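Local coordinates for protein R.Pab1 family restriction endonuclease (Campylobacter coli, PDB 7CFA) that is a restriction DNA glycosylase that probably excises a base from its recognition site in DNA before the strand is cleaved, at residues Ile8-Pro13 / Ser80-Gln85; Ala18-Ile23 / Lys75-Ser80; Leu170-Pro175 / Gly199-Ser204. The protein carries 2 engineered substitutions. All blocks are in the same frame, centred on the assembly; numbering follows the deposited sequence.

In the fold
From the N terminus, strand 8-13 comes first and, after a short loop, 18-23 leads into strand 21-27. The chain returns to both at 75-85: contact 2 joins 18-23 to 75-80, and contact 1 joins 8-13 to 80-85. Contact 2 is thus nested inside the loop closed by contact 1; the two share S80, and Y10 and E78 touch between them. Contact 3 closes later and in series, bringing strand 166-175 against strand 198-203, which pairs with strand 8-13 in a two-stranded antiparallel sheet. Together the contacts tie helix 79-88 and this small sheet to the large antiparallel sheet that contains strands 21-27 and 166-175.

Contact 1: residues Ile8-Pro13 / Ser80-Gln85; sequences IDYELP and SDIIFQ
I8 and Q85 meet at about a right angle, the terminal methyl of I8 lying against the amide arm of the helix residue. Followed outward, Q85 begins with CB at 4.1 Å from I8 CD1. The chain then runs on extended through CG, and CD lies 3.8 Å from I8 CD1. At the tip OE1 makes the closest approach, 3.5 Å to I8 CD1, while NE2, still 4.1 Å from I8 CD1, donates back to D81 OD2 at 2.9 Å, one turn earlier in the helix. That bond is bent (N-H...O 134°): the carboxylate oxygen lies in the amide plane of Q85, but the amide comes to it from above the carboxylate plane. The bond probably sets the rotation of the amide and with it the direction in which OE1 points. No hydrogen bond crosses between 8-13 and 80-85; strand packs on helix, nearly antiparallel (165°), the segment axes 11.3 Å apart at their closest. Strand 8-13 pairs through backbone bonds with strand 198-203, and I82 also touches I203 of that strand, so the helix lies against both strands of the small antiparallel sheet. Further along, I82 CD1 approaches the ring of Y10 obliquely, 3.8 Å from CE2. CG of Y10 sits anti to the backbone N, which carries the ring toward the helix. I82 also touches I208 and F211 of helix 208-219.

Contact 2: residues Ala18-Ile23 / Lys75-Ser80; sequences AGKIRI and KLYELS
Two bends near the end of K20, at chi3 (59°) and chi4 (67°), curl its tip onto the carboxylate of E78, whose chain comes from the opposite direction, extended beyond CG. The result is a salt bridge, K20 NZ to E78 OE1 at 3.2 Å, with the ammonium on the syn side of the carboxylate but 31° out of its plane. K20 CE lies even nearer the other oxygen, 3.1 Å from E78 OE2, so the lysine sits across the group and not at one corner alone. Both charges have further partners: NZ also donates to Q52 O, while E78 OE1 accepts from G54 N and OE2 from W51 NE1. The buried carboxylate is therefore gripped by three donor groups, an environment that would be expected to favour its ionised form. Y77 adds a flank, its OH 3.9 Å from K20 CE, and E78 CG lies 3.5 Å above the centre of the Y77 ring. Beside this, Y77 N donates to S80 OG at 3.0 Å, bracing the turn. E78 is the N-cap residue of helix 79-88, and its partly buried ion pair with K20 ties this strand-to-helix turn to the loop just before strand 21-27.

Contact 3: residues Leu170-Pro175 / Gly199-Ser204; sequences LYFCFP and GYLEIS
Segments 170-175 and 199-204 are both largely strand but belong to different sheets; no hydrogen bond joins them, and their nearest CA atoms, those of F174 and L201, stay 9.5 Å apart, so side chains alone bridge the gap. All three residues that meet are buried. L201 makes the whole contact from its side: with CG anti to its backbone N (chi1 176°) its two methyls reach the phenyl rings of F172 and F174. CD2 serves both. It lies at the edge of the F172 ring, near its plane and 4.1 Å from F172 CE2, and it also stands 4.0 Å from F174 CE2 and the same distance from F174 CZ. CD1 instead sits over one face of the F174 ring, offset toward the rim, 4.2 Å from F174 CE1. One leucine thus meets one ring at its edge and the other over its face. F174 takes the less common position with CG between the backbone N and the carbonyl carbon (chi1 51°). That brings F174 CD2 over a face of the F172 ring, 3.9 Å above its plane, and makes the two phenylalanines a continuous apolar surface for L201. Around this cluster, F172 also touches W51 of strand 47-51 and F211 and M214 of helix 208-219, while F174 packs on V49. On the other side of the interface, backbone bonds link L201 to Y10 of strand 8-13, whose L12 also touches F174, so the small sheet lies against the large one with helix 208-219 alongside.

Contact 1: residues Ile8-Pro13 / Ser80-Gln85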
ATOM      1  N   ILE A   8      19.516  24.460 -11.267  1.00 56.79           N
ATOM      2  CA  ILE A   8      19.516  23.043 -11.604  1.00 54.50           C
ATOM      3  C   ILE A   8      18.193  22.744 -12.293  1.00 49.89           C
ATOM      4  O   ILE A   8      17.125  22.884 -11.685  1.00 53.08           O
ATOM      5  CB  ILE A   8      19.703  22.148 -10.371  1.00 60.69           C
ATOM      6  CG1 ILE A   8      21.089  22.356  -9.755  1.00 56.26           C
ATOM      7  CG2 ILE A   8      19.491  20.685 -10.736  1.00 53.60           C
ATOM      8  CD1 ILE A   8      21.361  21.468  -8.555  1.00 49.76           C
ATOM      9  N   ASP A   9      18.258  22.346 -13.563  1.00 49.03           N
ATOM     10  CA  ASP A   9      17.082  21.867 -14.291  1.00 53.74           C
ATOM     11  C   ASP A   9      16.989  20.366 -14.051  1.00 54.85           C
ATOM     12  O   ASP A   9      17.508  19.558 -14.822  1.00 60.53           O
ATOM     13  CB  ASP A   9      17.184  22.201 -15.775  1.00 62.12           C
ATOM     14  CG  ASP A   9      17.150  23.695 -16.044  1.00 68.72           C
ATOM     15  OD1 ASP A   9      16.373  24.409 -15.375  1.00 67.28           O
ATOM     16  OD2 ASP A   9      17.899  24.153 -16.931  1.00 75.30           O
ATOM     17  N   TYR A  10      16.320  19.988 -12.963  1.00 52.54           N
ATOM     18  CA  TYR A  10      16.293  18.594 -12.535  1.00 46.58           C
ATOM     19  C   TYR A  10      15.409  17.771 -13.464  1.00 53.59           C
ATOM     20  O   TYR A  10      14.200  18.009 -13.557  1.00 51.50           O
ATOM     21  CB  TYR A  10      15.798  18.492 -11.096  1.00 46.41           C
ATOM     22  CG  TYR A  10      16.298  17.261 -10.379  1.00 52.81           C
ATOM     23  CD1 TYR A  10      15.700  16.023 -10.583  1.00 57.13           C
ATOM     24  CD2 TYR A  10      17.373  17.334  -9.504  1.00 47.37           C
ATOM     25  CE1 TYR A  10      16.159  14.895  -9.933  1.00 52.80           C
ATOM     26  CE2 TYR A  10      17.837  16.212  -8.849  1.00 49.28           C
ATOM     27  CZ  TYR A  10      17.228  14.996  -9.066  1.00 52.08           C
ATOM     28  OH  TYR A  10      17.690  13.879  -8.413  1.00 64.92           O
ATOM     29  N   GLU A  11      16.011  16.793 -14.137  1.00 61.10           N
ATOM     30  CA  GLU A  11      15.290  15.954 -15.085  1.00 67.49           C
ATOM     31  C   GLU A  11      14.433  14.931 -14.348  1.00 59.97           C
ATOM     32  O   GLU A  11      14.926  14.205 -13.479  1.00 62.29           O
ATOM     33  CB  GLU A  11      16.274  15.252 -16.019  1.00 71.67           C
ATOM     34  CG  GLU A  11      15.639  14.227 -16.941  1.00 77.78           C
ATOM     35  CD  GLU A  11      16.624  13.669 -17.947  1.00 80.15           C
ATOM     36  OE1 GLU A  11      17.182  14.461 -18.735  1.00 83.96           O
ATOM     37  OE2 GLU A  11      16.852  12.442 -17.943  1.00 86.93           O
ATOM     38  N   LEU A  12      13.152  14.871 -14.705  1.00 54.97           N
ATOM     39  CA  LEU A  12      12.198  13.966 -14.070  1.00 61.68           C
ATOM     40  C   LEU A  12      11.511  13.135 -15.142  1.00 63.54           C
ATOM     41  O   LEU A  12      10.840  13.701 -16.028  1.00 65.55           O
ATOM     42  CB  LEU A  12      11.168  14.748 -13.252  1.00 56.26           C
ATOM     43  CG  LEU A  12      11.724  15.564 -12.088  1.00 58.86           C
ATOM     44  CD1 LEU A  12      10.627  16.415 -11.478  1.00 55.93           C
ATOM     45  CD2 LEU A  12      12.336  14.644 -11.046  1.00 59.21           C
ATOM     46  N   PRO A  13      11.640  11.806 -15.113  1.00 72.77           N
ATOM     47  CA  PRO A  13      10.914  10.966 -16.081  1.00 78.23           C
ATOM     48  C   PRO A  13       9.419  11.023 -15.815  1.00 75.75           C
ATOM     49  O   PRO A  13       8.956  10.673 -14.726  1.00 78.61           O
ATOM     50  CB  PRO A  13      11.484   9.563 -15.831  1.00 81.13           C
ATOM     51  CG  PRO A  13      12.773   9.790 -15.086  1.00 82.13           C
ATOM     52  CD  PRO A  13      12.537  11.014 -14.259  1.00 72.93           C
ATOM     53  N   SER A  80      19.850  15.897  -0.908  1.00 44.47           N
ATOM     54  CA  SER A  80      21.099  16.360  -0.311  1.00 40.13           C
ATOM     55  C   SER A  80      22.103  16.791  -1.370  1.00 40.98           C
ATOM     56  O   SER A  80      22.912  17.691  -1.123  1.00 49.16           O
ATOM     57  CB  SER A  80      21.698  15.273   0.578  1.00 39.94           C
ATOM     58  OG  SER A  80      22.120  14.160  -0.190  1.00 43.47           O
ATOM     59  N   ASP A  81      22.073  16.163  -2.548  1.00 42.64           N
ATOM     60  CA  ASP A  81      22.936  16.611  -3.634  1.00 48.86           C
ATOM     61  C   ASP A  81      22.512  17.978  -4.154  1.00 46.17           C
ATOM     62  O   ASP A  81      23.365  18.778  -4.554  1.00 58.65           O
ATOM     63  CB  ASP A  81      22.937  15.589  -4.769  1.00 48.88           C
ATOM     64  CG  ASP A  81      23.853  15.989  -5.906  1.00 62.14           C
ATOM     65  OD1 ASP A  81      25.055  16.204  -5.647  1.00 68.23           O
ATOM     66  OD2 ASP A  81      23.376  16.088  -7.055  1.00 67.30           O
ATOM     67  N   ILE A  82      21.208  18.261  -4.160  1.00 47.79           N
ATOM     68  CA  ILE A  82      20.735  19.587  -4.548  1.00 48.74           C
ATOM     69  C   ILE A  82      21.228  20.631  -3.555  1.00 49.62           C
ATOM     70  O   ILE A  82      21.741  21.688  -3.938  1.00 47.84           O
ATOM     71  CB  ILE A  82      19.201  19.598  -4.664  1.00 46.58           C
ATOM     72  CG1 ILE A  82      18.749  18.750  -5.854  1.00 48.08           C
ATOM     73  CG2 ILE A  82      18.683  21.022  -4.793  1.00 42.82           C
ATOM     74  CD1 ILE A  82      17.283  18.367  -5.809  1.00 44.67           C
ATOM     75  N   ILE A  83      21.088  20.341  -2.259  1.00 41.88           N
ATOM     76  CA  ILE A  83      21.532  21.276  -1.234  1.00 44.19           C
ATOM     77  C   ILE A  83      23.044  21.443  -1.269  1.00 51.14           C
ATOM     78  O   ILE A  83      23.559  22.544  -1.041  1.00 54.44           O
ATOM     79  CB  ILE A  83      21.030  20.809   0.145  1.00 45.19           C
ATOM     80  CG1 ILE A  83      19.500  20.859   0.186  1.00 42.23           C
ATOM     81  CG2 ILE A  83      21.628  21.655   1.263  1.00 42.22           C
ATOM     82  CD1 ILE A  83      18.899  20.380   1.485  1.00 44.27           C
ATOM     83  N   PHE A  84      23.779  20.371  -1.575  1.00 53.64           N
ATOM     84  CA  PHE A  84      25.234  20.460  -1.644  1.00 51.11           C
ATOM     85  C   PHE A  84      25.677  21.405  -2.755  1.00 52.50           C
ATOM     86  O   PHE A  84      26.577  22.230  -2.561  1.00 50.55           O
ATOM     87  CB  PHE A  84      25.833  19.070  -1.850  1.00 47.77           C
ATOM     88  CG  PHE A  84      27.318  19.077  -2.087  1.00 46.33           C
ATOM     89  CD1 PHE A  84      28.201  19.129  -1.022  1.00 51.21           C
ATOM     90  CD2 PHE A  84      27.830  19.029  -3.374  1.00 52.39           C
ATOM     91  CE1 PHE A  84      29.569  19.135  -1.237  1.00 59.94           C
ATOM     92  CE2 PHE A  84      29.195  19.036  -3.594  1.00 58.13           C
ATOM     93  CZ  PHE A  84      30.066  19.089  -2.524  1.00 61.46           C
ATOM     94  N   GLN A  85      25.060  21.291  -3.934  1.00 52.58           N
ATOM     95  CA  GLN A  85      25.479  22.113  -5.066  1.00 60.16           C
ATOM     96  C   GLN A  85      25.156  23.585  -4.838  1.00 63.51           C
ATOM     97  O   GLN A  85      25.946  24.463  -5.202  1.00 64.20           O
ATOM     98  CB  GLN A  85      24.826  21.613  -6.356  1.00 57.90           C
ATOM     99  CG  GLN A  85      25.271  20.222  -6.781  1.00 58.59           C
ATOM    100  CD  GLN A  85      24.723  19.824  -8.139  1.00 74.87           C
ATOM    101  OE1 GLN A  85      24.756  20.606  -9.091  1.00 81.55           O
ATOM    102  NE2 GLN A  85      24.212  18.602  -8.236  1.00 71.96           N
TER

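Contact 2: residues Ala18-Ile23 / Lys75-Ser80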
ATOM      1  N   ALA A  18       5.761   2.340 -11.835  1.00112.44           N
ATOM      2  CA  ALA A  18       6.563   1.501 -10.948  1.00112.44           C
ATOM      3  C   ALA A  18       7.912   2.154 -10.666  1.00110.04           C
ATOM      4  O   ALA A  18       8.972   1.528 -10.746  1.00114.61           O
ATOM      5  CB  ALA A  18       6.737   0.093 -11.523  1.00117.30           C
ATOM      6  N   GLY A  19       7.860   3.440 -10.339  1.00 96.42           N
ATOM      7  CA  GLY A  19       9.053   4.188 -10.011  1.00 84.83           C
ATOM      8  C   GLY A  19       8.797   5.282  -8.996  1.00 77.73           C
ATOM      9  O   GLY A  19       7.705   5.378  -8.425  1.00 78.84           O
ATOM     10  N   LYS A  20       9.809   6.122  -8.780  1.00 73.79           N
ATOM     11  CA  LYS A  20       9.740   7.194  -7.796  1.00 65.80           C
ATOM     12  C   LYS A  20       8.909   8.381  -8.266  1.00 62.91           C
ATOM     13  O   LYS A  20       8.485   9.187  -7.432  1.00 56.97           O
ATOM     14  CB  LYS A  20      11.156   7.667  -7.450  1.00 69.91           C
ATOM     15  CG  LYS A  20      12.010   6.623  -6.748  1.00 77.11           C
ATOM     16  CD  LYS A  20      13.496   6.895  -6.953  1.00 79.76           C
ATOM     17  CE  LYS A  20      13.895   8.266  -6.430  1.00 69.38           C
ATOM     18  NZ  LYS A  20      13.791   8.362  -4.946  1.00 57.30           N
ATOM     19  N   ILE A  21       8.674   8.512  -9.569  1.00 63.74           N
ATOM     20  CA  ILE A  21       7.908   9.618 -10.134  1.00 59.97           C
ATOM     21  C   ILE A  21       6.562   9.086 -10.601  1.00 64.45           C
ATOM     22  O   ILE A  21       6.502   8.131 -11.384  1.00 64.32           O
ATOM     23  CB  ILE A  21       8.655  10.294 -11.297  1.00 64.78           C
ATOM     24  CG1 ILE A  21      10.060  10.718 -10.867  1.00 67.13           C
ATOM     25  CG2 ILE A  21       7.865  11.495 -11.791  1.00 64.38           C
ATOM     26  CD1 ILE A  21      10.073  11.841  -9.864  1.00 70.92           C
ATOM     27  N   ARG A  22       5.486   9.709 -10.127  1.00 64.47           N
ATOM     28  CA  ARG A  22       4.142   9.371 -10.566  1.00 61.53           C
ATOM     29  C   ARG A  22       3.368  10.653 -10.840  1.00 63.99           C
ATOM     30  O   ARG A  22       3.629  11.697 -10.235  1.00 66.68           O
ATOM     31  CB  ARG A  22       3.401   8.512  -9.529  1.00 60.80           C
ATOM     32  CG  ARG A  22       4.048   7.155  -9.269  1.00 72.05           C
ATOM     33  CD  ARG A  22       3.156   6.248  -8.426  1.00 82.23           C
ATOM     34  NE  ARG A  22       2.896   6.793  -7.097  1.00 93.25           N
ATOM     35  CZ  ARG A  22       2.275   6.129  -6.127  1.00 94.55           C
ATOM     36  NH1 ARG A  22       1.851   4.888  -6.335  1.00 96.87           N
ATOM     37  NH2 ARG A  22       2.079   6.701  -4.945  1.00 83.26           N
ATOM     38  N   ILE A  23       2.415  10.565 -11.764  1.00 65.35           N
ATOM     39  CA  ILE A  23       1.564  11.688 -12.139  1.00 61.73           C
ATOM     40  C   ILE A  23       0.156  11.406 -11.637  1.00 62.27           C
ATOM     41  O   ILE A  23      -0.407  10.340 -11.914  1.00 66.30           O
ATOM     42  CB  ILE A  23       1.568  11.920 -13.661  1.00 68.36           C
ATOM     43  CG1 ILE A  23       3.000  12.080 -14.174  1.00 69.65           C
ATOM     44  CG2 ILE A  23       0.736  13.145 -14.012  1.00 66.76           C
ATOM     45  CD1 ILE A  23       3.732  13.263 -13.580  1.00 69.67           C
ATOM     46  N   LYS A  75      26.142   8.056   0.397  1.00 60.95           N
ATOM     47  CA  LYS A  75      26.588   9.233  -0.333  1.00 68.37           C
ATOM     48  C   LYS A  75      25.386  10.116  -0.634  1.00 68.29           C
ATOM     49  O   LYS A  75      24.234   9.686  -0.538  1.00 58.92           O
ATOM     50  CB  LYS A  75      27.317   8.859  -1.630  1.00 72.43           C
ATOM     51  CG  LYS A  75      26.460   8.125  -2.646  1.00 74.82           C
ATOM     52  CD  LYS A  75      27.261   7.816  -3.899  1.00 83.60           C
ATOM     53  CE  LYS A  75      26.421   7.083  -4.927  1.00 84.93           C
ATOM     54  NZ  LYS A  75      27.181   6.834  -6.180  1.00 95.75           N
ATOM     55  N   LEU A  76      25.671  11.362  -1.001  1.00 75.04           N
ATOM     56  CA  LEU A  76      24.611  12.317  -1.283  1.00 64.67           C
ATOM     57  C   LEU A  76      23.814  11.887  -2.508  1.00 57.35           C
ATOM     58  O   LEU A  76      24.333  11.240  -3.423  1.00 64.76           O
ATOM     59  CB  LEU A  76      25.188  13.716  -1.495  1.00 56.94           C
ATOM     60  CG  LEU A  76      25.988  14.303  -0.331  1.00 59.34           C
ATOM     61  CD1 LEU A  76      26.383  15.740  -0.626  1.00 60.67           C
ATOM     62  CD2 LEU A  76      25.206  14.212   0.971  1.00 59.83           C
ATOM     63  N   TYR A  77      22.534  12.256  -2.517  1.00 53.67           N
ATOM     64  CA  TYR A  77      21.622  11.818  -3.566  1.00 55.54           C
ATOM     65  C   TYR A  77      20.377  12.693  -3.535  1.00 48.74           C
ATOM     66  O   TYR A  77      19.830  12.957  -2.459  1.00 51.26           O
ATOM     67  CB  TYR A  77      21.257  10.340  -3.379  1.00 59.41           C
ATOM     68  CG  TYR A  77      20.309   9.779  -4.413  1.00 61.51           C
ATOM     69  CD1 TYR A  77      20.663   9.721  -5.755  1.00 61.18           C
ATOM     70  CD2 TYR A  77      19.068   9.277  -4.041  1.00 66.58           C
ATOM     71  CE1 TYR A  77      19.797   9.199  -6.700  1.00 63.10           C
ATOM     72  CE2 TYR A  77      18.197   8.752  -4.976  1.00 61.18           C
ATOM     73  CZ  TYR A  77      18.565   8.714  -6.304  1.00 63.36           C
ATOM     74  OH  TYR A  77      17.698   8.192  -7.238  1.00 66.36           O
ATOM     75  N   GLU A  78      19.947  13.142  -4.713  1.00 42.27           N
ATOM     76  CA  GLU A  78      18.725  13.923  -4.877  1.00 40.12           C
ATOM     77  C   GLU A  78      18.690  15.144  -3.966  1.00 37.23           C
ATOM     78  O   GLU A  78      19.360  16.142  -4.243  1.00 45.51           O
ATOM     79  CB  GLU A  78      17.498  13.038  -4.644  1.00 39.94           C
ATOM     80  CG  GLU A  78      17.276  12.041  -5.769  1.00 52.19           C
ATOM     81  CD  GLU A  78      15.934  11.343  -5.691  1.00 55.05           C
ATOM     82  OE1 GLU A  78      15.423  11.141  -4.569  1.00 60.22           O
ATOM     83  OE2 GLU A  78      15.388  11.000  -6.761  1.00 56.86           O
ATOM     84  N   LEU A  79      17.916  15.071  -2.879  1.00 39.86           N
ATOM     85  CA  LEU A  79      17.706  16.242  -2.030  1.00 43.87           C
ATOM     86  C   LEU A  79      19.021  16.776  -1.475  1.00 52.29           C
ATOM     87  O   LEU A  79      19.297  17.980  -1.554  1.00 56.25           O
ATOM     88  CB  LEU A  79      16.744  15.897  -0.892  1.00 43.98           C
ATOM     89  CG  LEU A  79      16.514  17.007   0.137  1.00 49.09           C
ATOM     90  CD1 LEU A  79      15.934  18.248  -0.527  1.00 48.01           C
ATOM     91  CD2 LEU A  79      15.609  16.523   1.259  1.00 40.33           C
ATOM     92  N   SER A  80      19.850  15.897  -0.908  1.00 44.47           N
ATOM     93  CA  SER A  80      21.099  16.360  -0.311  1.00 40.13           C
ATOM     94  C   SER A  80      22.103  16.791  -1.370  1.00 40.98           C
ATOM     95  O   SER A  80      22.912  17.691  -1.123  1.00 49.16           O
ATOM     96  CB  SER A  80      21.698  15.273   0.578  1.00 39.94           C
ATOM     97  OG  SER A  80      22.120  14.160  -0.190  1.00 43.47           O
TER

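Contact 3: residues Leu170-Pro175 / Gly199-Ser204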
ATOM      1  N   LEU A 170       8.010  10.087   2.563  1.00 44.63           N
ATOM      2  CA  LEU A 170       7.830  11.472   2.154  1.00 38.00           C
ATOM      3  C   LEU A 170       7.703  11.549   0.639  1.00 41.19           C
ATOM      4  O   LEU A 170       8.499  10.948  -0.090  1.00 37.32           O
ATOM      5  CB  LEU A 170       8.998  12.333   2.639  1.00 39.33           C
ATOM      6  CG  LEU A 170       8.880  13.857   2.517  1.00 44.95           C
ATOM      7  CD1 LEU A 170       9.615  14.533   3.662  1.00 48.56           C
ATOM      8  CD2 LEU A 170       9.425  14.349   1.183  1.00 38.50           C
ATOM      9  N   TYR A 171       6.701  12.287   0.172  1.00 39.49           N
ATOM     10  CA  TYR A 171       6.477  12.513  -1.248  1.00 43.59           C
ATOM     11  C   TYR A 171       6.524  14.008  -1.521  1.00 44.59           C
ATOM     12  O   TYR A 171       5.917  14.795  -0.788  1.00 40.25           O
ATOM     13  CB  TYR A 171       5.138  11.925  -1.699  1.00 40.06           C
ATOM     14  CG  TYR A 171       5.079  10.418  -1.604  1.00 41.99           C
ATOM     15  CD1 TYR A 171       4.715   9.791  -0.418  1.00 46.10           C
ATOM     16  CD2 TYR A 171       5.395   9.621  -2.697  1.00 41.20           C
ATOM     17  CE1 TYR A 171       4.664   8.413  -0.325  1.00 48.81           C
ATOM     18  CE2 TYR A 171       5.345   8.240  -2.615  1.00 46.68           C
ATOM     19  CZ  TYR A 171       4.979   7.642  -1.426  1.00 55.25           C
ATOM     20  OH  TYR A 171       4.929   6.271  -1.336  1.00 57.28           O
ATOM     21  N   PHE A 172       7.250  14.393  -2.564  1.00 43.79           N
ATOM     22  CA  PHE A 172       7.389  15.786  -2.966  1.00 39.71           C
ATOM     23  C   PHE A 172       6.485  16.029  -4.168  1.00 40.45           C
ATOM     24  O   PHE A 172       6.605  15.341  -5.188  1.00 38.61           O
ATOM     25  CB  PHE A 172       8.849  16.099  -3.293  1.00 42.31           C
ATOM     26  CG  PHE A 172       9.109  17.536  -3.632  1.00 42.33           C
ATOM     27  CD1 PHE A 172       8.512  18.556  -2.908  1.00 38.54           C
ATOM     28  CD2 PHE A 172       9.970  17.868  -4.665  1.00 37.15           C
ATOM     29  CE1 PHE A 172       8.763  19.880  -3.218  1.00 42.08           C
ATOM     30  CE2 PHE A 172      10.225  19.187  -4.978  1.00 39.67           C
ATOM     31  CZ  PHE A 172       9.621  20.194  -4.254  1.00 45.20           C
ATOM     32  N   CYS A 173       5.575  16.994  -4.047  1.00 37.40           N
ATOM     33  CA  CYS A 173       4.530  17.198  -5.039  1.00 42.86           C
ATOM     34  C   CYS A 173       4.501  18.640  -5.526  1.00 51.04           C
ATOM     35  O   CYS A 173       4.759  19.579  -4.764  1.00 52.41           O
ATOM     36  CB  CYS A 173       3.156  16.818  -4.475  1.00 49.33           C
ATOM     37  SG  CYS A 173       3.068  15.139  -3.809  1.00 49.75           S
ATOM     38  N   PHE A 174       4.163  18.803  -6.800  1.00 52.47           N
ATOM     39  CA  PHE A 174       4.062  20.107  -7.444  1.00 56.74           C
ATOM     40  C   PHE A 174       3.362  19.925  -8.790  1.00 57.19           C
ATOM     41  O   PHE A 174       3.405  18.833  -9.369  1.00 53.13           O
ATOM     42  CB  PHE A 174       5.446  20.748  -7.636  1.00 55.33           C
ATOM     43  CG  PHE A 174       6.443  19.848  -8.301  1.00 53.48           C
ATOM     44  CD1 PHE A 174       6.545  19.804  -9.682  1.00 49.50           C
ATOM     45  CD2 PHE A 174       7.282  19.049  -7.545  1.00 51.54           C
ATOM     46  CE1 PHE A 174       7.463  18.974 -10.294  1.00 52.30           C
ATOM     47  CE2 PHE A 174       8.201  18.218  -8.152  1.00 54.84           C
ATOM     48  CZ  PHE A 174       8.292  18.181  -9.528  1.00 53.22           C
ATOM     49  N   PRO A 175       2.719  20.976  -9.302  1.00 52.66           N
ATOM     50  CA  PRO A 175       1.976  20.846 -10.562  1.00 54.95           C
ATOM     51  C   PRO A 175       2.884  20.522 -11.739  1.00 52.96           C
ATOM     52  O   PRO A 175       4.048  20.927 -11.789  1.00 56.53           O
ATOM     53  CB  PRO A 175       1.322  22.223 -10.731  1.00 58.10           C
ATOM     54  CG  PRO A 175       1.296  22.809  -9.362  1.00 55.19           C
ATOM     55  CD  PRO A 175       2.528  22.300  -8.687  1.00 53.28           C
ATOM     56  N   GLY A 199      10.428  15.926 -17.832  1.00 71.45           N
ATOM     57  CA  GLY A 199      10.105  17.217 -17.260  1.00 69.84           C
ATOM     58  C   GLY A 199      11.295  17.747 -16.483  1.00 68.94           C
ATOM     59  O   GLY A 199      12.060  16.984 -15.898  1.00 64.78           O
ATOM     60  N   TYR A 200      11.451  19.068 -16.483  1.00 59.54           N
ATOM     61  CA  TYR A 200      12.600  19.715 -15.861  1.00 57.95           C
ATOM     62  C   TYR A 200      12.116  20.714 -14.819  1.00 55.43           C
ATOM     63  O   TYR A 200      11.536  21.751 -15.162  1.00 60.09           O
ATOM     64  CB  TYR A 200      13.480  20.387 -16.913  1.00 59.80           C
ATOM     65  CG  TYR A 200      14.126  19.385 -17.840  1.00 62.94           C
ATOM     66  CD1 TYR A 200      13.497  18.993 -19.013  1.00 61.89           C
ATOM     67  CD2 TYR A 200      15.351  18.812 -17.529  1.00 63.41           C
ATOM     68  CE1 TYR A 200      14.076  18.069 -19.858  1.00 67.64           C
ATOM     69  CE2 TYR A 200      15.940  17.886 -18.369  1.00 70.14           C
ATOM     70  CZ  TYR A 200      15.297  17.518 -19.531  1.00 75.04           C
ATOM     71  OH  TYR A 200      15.879  16.596 -20.371  1.00 88.02           O
ATOM     72  N   LEU A 201      12.353  20.394 -13.551  1.00 54.28           N
ATOM     73  CA  LEU A 201      12.032  21.283 -12.444  1.00 52.57           C
ATOM     74  C   LEU A 201      13.188  22.253 -12.244  1.00 52.36           C
ATOM     75  O   LEU A 201      14.306  21.837 -11.919  1.00 54.90           O
ATOM     76  CB  LEU A 201      11.767  20.489 -11.166  1.00 52.60           C
ATOM     77  CG  LEU A 201      11.506  21.299  -9.892  1.00 50.93           C
ATOM     78  CD1 LEU A 201      10.212  22.091 -10.004  1.00 46.19           C
ATOM     79  CD2 LEU A 201      11.482  20.390  -8.671  1.00 48.63           C
ATOM     80  N   GLU A 202      12.921  23.539 -12.444  1.00 52.22           N
ATOM     81  CA  GLU A 202      13.943  24.569 -12.299  1.00 53.78           C
ATOM     82  C   GLU A 202      14.139  24.867 -10.818  1.00 50.66           C
ATOM     83  O   GLU A 202      13.213  25.323 -10.139  1.00 48.69           O
ATOM     84  CB  GLU A 202      13.548  25.825 -13.068  1.00 47.61           C
ATOM     85  CG  GLU A 202      14.536  26.967 -12.922  1.00 67.41           C
ATOM     86  CD  GLU A 202      14.171  28.160 -13.779  1.00 67.80           C
ATOM     87  OE1 GLU A 202      13.564  27.962 -14.853  1.00 70.62           O
ATOM     88  OE2 GLU A 202      14.487  29.299 -13.373  1.00 70.77           O
ATOM     89  N   ILE A 203      15.343  24.609 -10.318  1.00 45.57           N
ATOM     90  CA  ILE A 203      15.719  24.901  -8.940  1.00 46.01           C
ATOM     91  C   ILE A 203      16.732  26.035  -8.967  1.00 51.54           C
ATOM     92  O   ILE A 203      17.754  25.942  -9.656  1.00 51.35           O
ATOM     93  CB  ILE A 203      16.301  23.662  -8.240  1.00 48.09           C
ATOM     94  CG1 ILE A 203      15.354  22.470  -8.392  1.00 49.08           C
ATOM     95  CG2 ILE A 203      16.569  23.959  -6.771  1.00 56.32           C
ATOM     96  CD1 ILE A 203      15.936  21.166  -7.888  1.00 51.58           C
ATOM     97  N   SER A 204      16.452  27.102  -8.225  1.00 48.45           N
ATOM     98  CA  SER A 204      17.329  28.265  -8.213  1.00 53.08           C
ATOM     99  C   SER A 204      17.227  28.938  -6.851  1.00 52.53           C
ATOM    100  O   SER A 204      16.601  28.416  -5.924  1.00 50.89           O
ATOM    101  CB  SER A 204      16.969  29.230  -9.349  1.00 53.04           C
ATOM    102  OG  SER A 204      15.727  29.864  -9.100  1.00 55.43           O
TER